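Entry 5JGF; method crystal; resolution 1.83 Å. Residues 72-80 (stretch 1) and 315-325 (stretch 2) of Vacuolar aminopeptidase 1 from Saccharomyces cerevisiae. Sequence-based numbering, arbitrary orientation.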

ATOM      1  N   ALA D  72      31.854  47.622 -11.312  1.00 14.99           N
ATOM      2  CA  ALA D  72      32.613  48.803 -10.926  1.00 15.31           C
ATOM      3  C   ALA D  72      34.062  48.361 -10.894  1.00 16.23           C
ATOM      4  O   ALA D  72      34.372  47.278 -10.392  1.00 15.75           O
ATOM      5  CB  ALA D  72      32.180  49.284  -9.550  1.00 14.00           C
ATOM      6  N   PHE D  73      34.958  49.180 -11.435  1.00 16.77           N
ATOM      7  CA  PHE D  73      36.357  48.804 -11.437  1.00 15.09           C
ATOM      8  C   PHE D  73      37.328  49.969 -11.312  1.00 16.29           C
ATOM      9  O   PHE D  73      37.001  51.116 -11.623  1.00 15.57           O
ATOM     10  CB  PHE D  73      36.678  47.970 -12.685  1.00 16.62           C
ATOM     11  CG  PHE D  73      36.332  48.642 -13.992  1.00 19.94           C
ATOM     12  CD1 PHE D  73      37.328  49.214 -14.780  1.00 20.49           C
ATOM     13  CD2 PHE D  73      35.019  48.663 -14.456  1.00 18.59           C
ATOM     14  CE1 PHE D  73      37.021  49.789 -16.019  1.00 20.66           C
ATOM     15  CE2 PHE D  73      34.702  49.235 -15.690  1.00 20.82           C
ATOM     16  CZ  PHE D  73      35.707  49.798 -16.474  1.00 17.58           C
ATOM     17  N   ILE D  74      38.518  49.644 -10.824  1.00 16.41           N
ATOM     18  CA  ILE D  74      39.590  50.608 -10.627  1.00 16.82           C
ATOM     19  C   ILE D  74      40.790  50.064 -11.392  1.00 17.51           C
ATOM     20  O   ILE D  74      41.264  48.962 -11.112  1.00 18.02           O
ATOM     21  CB  ILE D  74      39.956  50.730  -9.139  1.00 17.25           C
ATOM     22  CG1 ILE D  74      38.694  51.006  -8.315  1.00 16.28           C
ATOM     23  CG2 ILE D  74      40.976  51.851  -8.942  1.00 17.29           C
ATOM     24  CD1 ILE D  74      38.920  50.959  -6.815  1.00 19.28           C
ATOM     25  N   LEU D  75      41.272  50.838 -12.358  1.00 17.07           N
ATOM     26  CA  LEU D  75      42.404  50.431 -13.181  1.00 17.06           C
ATOM     27  C   LEU D  75      43.586  51.369 -12.960  1.00 19.24           C
ATOM     28  O   LEU D  75      43.482  52.573 -13.189  1.00 18.95           O
ATOM     29  CB  LEU D  75      41.988  50.439 -14.654  1.00 17.58           C
ATOM     30  CG  LEU D  75      43.025  50.109 -15.735  1.00 18.41           C
ATOM     31  CD1 LEU D  75      43.654  48.743 -15.486  1.00 18.53           C
ATOM     32  CD2 LEU D  75      42.342  50.142 -17.090  1.00 18.45           C
ATOM     33  N   GLY D  76      44.704  50.810 -12.513  1.00 18.92           N
ATOM     34  CA  GLY D  76      45.880  51.619 -12.250  1.00 19.60           C
ATOM     35  C   GLY D  76      46.701  51.932 -13.485  1.00 19.17           C
ATOM     36  O   GLY D  76      46.832  51.106 -14.385  1.00 19.28           O
ATOM     37  N   LYS D  77      47.264  53.135 -13.519  1.00 21.07           N
ATOM     38  CA  LYS D  77      48.081  53.570 -14.644  1.00 21.02           C
ATOM     39  C   LYS D  77      49.241  52.616 -14.892  1.00 20.11           C
ATOM     40  O   LYS D  77      49.655  52.415 -16.033  1.00 20.69           O
ATOM     41  CB  LYS D  77      48.626  54.976 -14.380  1.00 24.20           C
ATOM     42  CG  LYS D  77      49.600  55.476 -15.435  1.00 26.62           C
ATOM     43  CD  LYS D  77      50.134  56.855 -15.072  1.00 30.04           C
ATOM     44  CE  LYS D  77      51.194  57.317 -16.062  1.00 31.50           C
ATOM     45  NZ  LYS D  77      51.803  58.616 -15.645  1.00 34.44           N
ATOM     46  N   ASN D  78      49.756  52.019 -13.823  1.00 20.12           N
ATOM     47  CA  ASN D  78      50.888  51.108 -13.937  1.00 20.99           C
ATOM     48  C   ASN D  78      50.520  49.631 -13.972  1.00 20.24           C
ATOM     49  O   ASN D  78      51.380  48.768 -13.806  1.00 17.87           O
ATOM     50  CB  ASN D  78      51.871  51.367 -12.797  1.00 23.35           C
ATOM     51  CG  ASN D  78      52.385  52.790 -12.799  1.00 25.86           C
ATOM     52  OD1 ASN D  78      52.774  53.308 -13.844  1.00 27.21           O
ATOM     53  ND2 ASN D  78      52.394  53.428 -11.632  1.00 26.94           N
ATOM     54  N   TRP D  79      49.245  49.337 -14.198  1.00 19.84           N
ATOM     55  CA  TRP D  79      48.811  47.946 -14.256  1.00 19.19           C
ATOM     56  C   TRP D  79      49.385  47.234 -15.476  1.00 20.47           C
ATOM     57  O   TRP D  79      49.575  47.839 -16.532  1.00 20.85           O
ATOM     58  CB  TRP D  79      47.280  47.863 -14.314  1.00 19.00           C
ATOM     59  CG  TRP D  79      46.771  46.451 -14.456  1.00 19.21           C
ATOM     60  CD1 TRP D  79      46.729  45.491 -13.482  1.00 19.42           C
ATOM     61  CD2 TRP D  79      46.276  45.831 -15.652  1.00 19.13           C
ATOM     62  NE1 TRP D  79      46.240  44.314 -13.997  1.00 17.74           N
ATOM     63  CE2 TRP D  79      45.953  44.493 -15.325  1.00 18.54           C
ATOM     64  CE3 TRP D  79      46.075  46.275 -16.966  1.00 20.51           C
ATOM     65  CZ2 TRP D  79      45.439  43.593 -16.267  1.00 18.23           C
ATOM     66  CZ3 TRP D  79      45.562  45.380 -17.905  1.00 21.91           C
ATOM     67  CH2 TRP D  79      45.249  44.052 -17.546  1.00 21.91           C
ATOM     68  N   ARG D  80      49.674  45.947 -15.316  1.00 20.28           N
ATOM     69  CA  ARG D  80      50.175  45.121 -16.407  1.00 22.75           C
ATOM     70  C   ARG D  80      49.552  43.742 -16.229  1.00 21.39           C
ATOM     71  O   ARG D  80      49.187  43.366 -15.116  1.00 19.67           O
ATOM     72  CB  ARG D  80      51.710  45.045 -16.389  1.00 24.89           C
ATOM     73  CG  ARG D  80      52.325  44.537 -15.105  1.00 31.97           C
ATOM     74  CD  ARG D  80      53.810  44.889 -15.055  1.00 38.64           C
ATOM     75  NE  ARG D  80      54.431  44.506 -13.790  1.00 43.26           N
ATOM     76  CZ  ARG D  80      54.915  43.297 -13.524  1.00 46.83           C
ATOM     77  NH1 ARG D  80      54.859  42.339 -14.442  1.00 47.57           N
ATOM     78  NH2 ARG D  80      55.455  43.046 -12.339  1.00 48.25           N
ATOM     79  N   SER D 315      34.069  40.912 -20.139  1.00 18.26           N
ATOM     80  CA  SER D 315      33.935  42.021 -21.077  1.00 19.74           C
ATOM     81  C   SER D 315      34.649  43.267 -20.563  1.00 18.85           C
ATOM     82  O   SER D 315      35.398  43.912 -21.297  1.00 18.15           O
ATOM     83  CB  SER D 315      32.459  42.343 -21.309  1.00 20.30           C
ATOM     84  OG  SER D 315      32.321  43.494 -22.125  1.00 25.19           O
ATOM     85  N   VAL D 316      34.402  43.602 -19.303  1.00 17.21           N
ATOM     86  CA  VAL D 316      35.017  44.764 -18.675  1.00 17.39           C
ATOM     87  C   VAL D 316      36.538  44.682 -18.738  1.00 18.68           C
ATOM     88  O   VAL D 316      37.204  45.651 -19.107  1.00 17.90           O
ATOM     89  CB  VAL D 316      34.574  44.894 -17.196  1.00 16.77           C
ATOM     90  CG1 VAL D 316      35.457  45.901 -16.463  1.00 17.89           C
ATOM     91  CG2 VAL D 316      33.117  45.327 -17.131  1.00 17.79           C
ATOM     92  N   VAL D 317      37.087  43.525 -18.385  1.00 15.87           N
ATOM     93  CA  VAL D 317      38.534  43.350 -18.400  1.00 16.93           C
ATOM     94  C   VAL D 317      39.120  43.412 -19.811  1.00 19.14           C
ATOM     95  O   VAL D 317      40.188  43.995 -20.012  1.00 18.10           O
ATOM     96  CB  VAL D 317      38.941  42.022 -17.723  1.00 17.05           C
ATOM     97  CG1 VAL D 317      40.438  41.791 -17.868  1.00 18.36           C
ATOM     98  CG2 VAL D 317      38.573  42.068 -16.244  1.00 16.96           C
ATOM     99  N   GLU D 318      38.432  42.826 -20.788  1.00 16.95           N
ATOM    100  CA  GLU D 318      38.932  42.862 -22.158  1.00 19.23           C
ATOM    101  C   GLU D 318      38.842  44.266 -22.751  1.00 18.58           C
ATOM    102  O   GLU D 318      39.815  44.763 -23.321  1.00 19.39           O
ATOM    103  CB  GLU D 318      38.170  41.875 -23.052  1.00 19.76           C
ATOM    104  CG  GLU D 318      38.463  42.058 -24.543  1.00 24.35           C
ATOM    105  CD  GLU D 318      38.056  40.864 -25.390  1.00 28.24           C
ATOM    106  OE1 GLU D 318      37.082  40.171 -25.029  1.00 29.63           O
ATOM    107  OE2 GLU D 318      38.706  40.627 -26.430  1.00 29.64           O
ATOM    108  N   ARG D 319      37.684  44.904 -22.611  1.00 17.42           N
ATOM    109  CA  ARG D 319      37.486  46.250 -23.146  1.00 19.08           C
ATOM    110  C   ARG D 319      38.428  47.258 -22.493  1.00 19.97           C
ATOM    111  O   ARG D 319      38.994  48.123 -23.168  1.00 20.28           O
ATOM    112  CB  ARG D 319      36.036  46.697 -22.932  1.00 17.63           C
ATOM    113  CG  ARG D 319      35.015  45.804 -23.612  1.00 17.93           C
ATOM    114  CD  ARG D 319      33.584  46.238 -23.335  1.00 19.80           C
ATOM    115  NE  ARG D 319      33.265  47.518 -23.958  1.00 20.38           N
ATOM    116  CZ  ARG D 319      32.040  47.889 -24.310  1.00 22.21           C
ATOM    117  NH1 ARG D 319      31.010  47.076 -24.106  1.00 21.57           N
ATOM    118  NH2 ARG D 319      31.842  49.073 -24.873  1.00 22.50           N
ATOM    119  N   SER D 320      38.585  47.143 -21.180  1.00 18.78           N
ATOM    120  CA  SER D 320      39.449  48.043 -20.423  1.00 20.73           C
ATOM    121  C   SER D 320      40.911  47.896 -20.821  1.00 21.00           C
ATOM    122  O   SER D 320      41.583  48.886 -21.119  1.00 21.67           O
ATOM    123  CB  SER D 320      39.293  47.780 -18.922  1.00 18.79           C
ATOM    124  OG  SER D 320      37.995  48.139 -18.487  1.00 23.83           O
ATOM    125  N   SER D 321      41.399  46.660 -20.825  1.00 21.58           N
ATOM    126  CA  SER D 321      42.785  46.392 -21.180  1.00 23.07           C
ATOM    127  C   SER D 321      43.082  46.820 -22.617  1.00 24.36           C
ATOM    128  O   SER D 321      44.205  47.219 -22.930  1.00 24.35           O
ATOM    129  CB  SER D 321      43.109  44.904 -20.988  1.00 23.48           C
ATOM    130  OG  SER D 321      42.297  44.075 -21.801  1.00 23.61           O
ATOM    131  N   SER D 322      42.076  46.750 -23.486  1.00 24.35           N
ATOM    132  CA  SER D 322      42.252  47.149 -24.880  1.00 24.74           C
ATOM    133  C   SER D 322      42.361  48.663 -25.019  1.00 24.80           C
ATOM    134  O   SER D 322      43.216  49.164 -25.743  1.00 23.97           O
ATOM    135  CB  SER D 322      41.091  46.644 -25.742  1.00 25.11           C
ATOM    136  OG  SER D 322      41.164  45.241 -25.920  1.00 27.39           O
ATOM    137  N   ALA D 323      41.496  49.391 -24.320  1.00 24.21           N
ATOM    138  CA  ALA D 323      41.501  50.850 -24.384  1.00 24.91           C
ATOM    139  C   ALA D 323      42.671  51.444 -23.605  1.00 25.83           C
ATOM    140  O   ALA D 323      43.214  52.484 -23.966  1.00 25.37           O
ATOM    141  CB  ALA D 323      40.187  51.391 -23.837  1.00 23.67           C
ATOM    142  N   PHE D 324      43.043  50.758 -22.533  1.00 26.26           N
ATOM    143  CA  PHE D 324      44.119  51.160 -21.634  1.00 27.06           C
ATOM    144  C   PHE D 324      45.471  51.449 -22.281  1.00 28.20           C
ATOM    145  O   PHE D 324      46.080  52.487 -22.026  1.00 27.55           O
ATOM    146  CB  PHE D 324      44.294  50.067 -20.576  1.00 26.71           C
ATOM    147  CG  PHE D 324      45.367  50.349 -19.570  1.00 24.97           C
ATOM    148  CD1 PHE D 324      46.387  49.429 -19.357  1.00 24.72           C
ATOM    149  CD2 PHE D 324      45.331  51.502 -18.795  1.00 26.23           C
ATOM    150  CE1 PHE D 324      47.352  49.650 -18.383  1.00 24.03           C
ATOM    151  CE2 PHE D 324      46.294  51.731 -17.817  1.00 23.80           C
ATOM    152  CZ  PHE D 324      47.303  50.805 -17.610  1.00 23.65           C
ATOM    153  N   THR D 325      45.941  50.524 -23.109  1.00 29.39           N
ATOM    154  CA  THR D 325      47.243  50.669 -23.748  1.00 30.77           C
ATOM    155  C   THR D 325      47.230  50.309 -25.226  1.00 30.27           C
ATOM    156  O   THR D 325      46.330  49.620 -25.696  1.00 28.80           O
ATOM    157  CB  THR D 325      48.281  49.777 -23.038  1.00 31.39           C
ATOM    158  OG1 THR D 325      49.533  49.843 -23.732  1.00 33.55           O
ATOM    159  CG2 THR D 325      47.794  48.327 -23.002  1.00 31.44           C
TER

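A strand that includes Ala-72 to Leu-75 lies against a helix running through to Phe-324 of the same chain. The two run in roughly the same direction, with 33° between their axes and a closest approach of 10.5 Å. That gap is filled by side chains. Next, a type I turn from Gly-76 to Trp-79 is closed by Trp-79 N donating to Gly-76 O at 3.0 Å.

Alternation along the strand directs Phe-73 and Leu-75 toward the helix, while Ala-72 points away. The helix answers with Val-316, Ser-320 and Phe-324, spaced four residues apart and so on one side.

Val-316 CG1 sits over one face of the Phe-73 ring, 3.6 Å from its centroid, in a CH-pi contact. Ser-320 OG lies 3.1 Å from Phe-73 CE1. Ser-320 OG donates to Val-316 O at 2.7 Å, so its proton is used within the helix.

Phe-324 is the most heavily covered residue. Leu-75 packs over one face of its ring, with Leu-75 CD2 3.7 Å from Phe-324 CD2. The ring edge meets backbone carbonyls of the turn: Lys-77 O is 3.3 Å from Phe-324 CZ, and Trp-79 O is 3.4 Å from Phe-324 CE1. Aromatic C-H edges are slightly positive and suit such oxygens. Trp-79 CZ3 also reaches Ser-321 CB at 4.0 Å.

No hydrogen bond links the stretches; packing holds this contact.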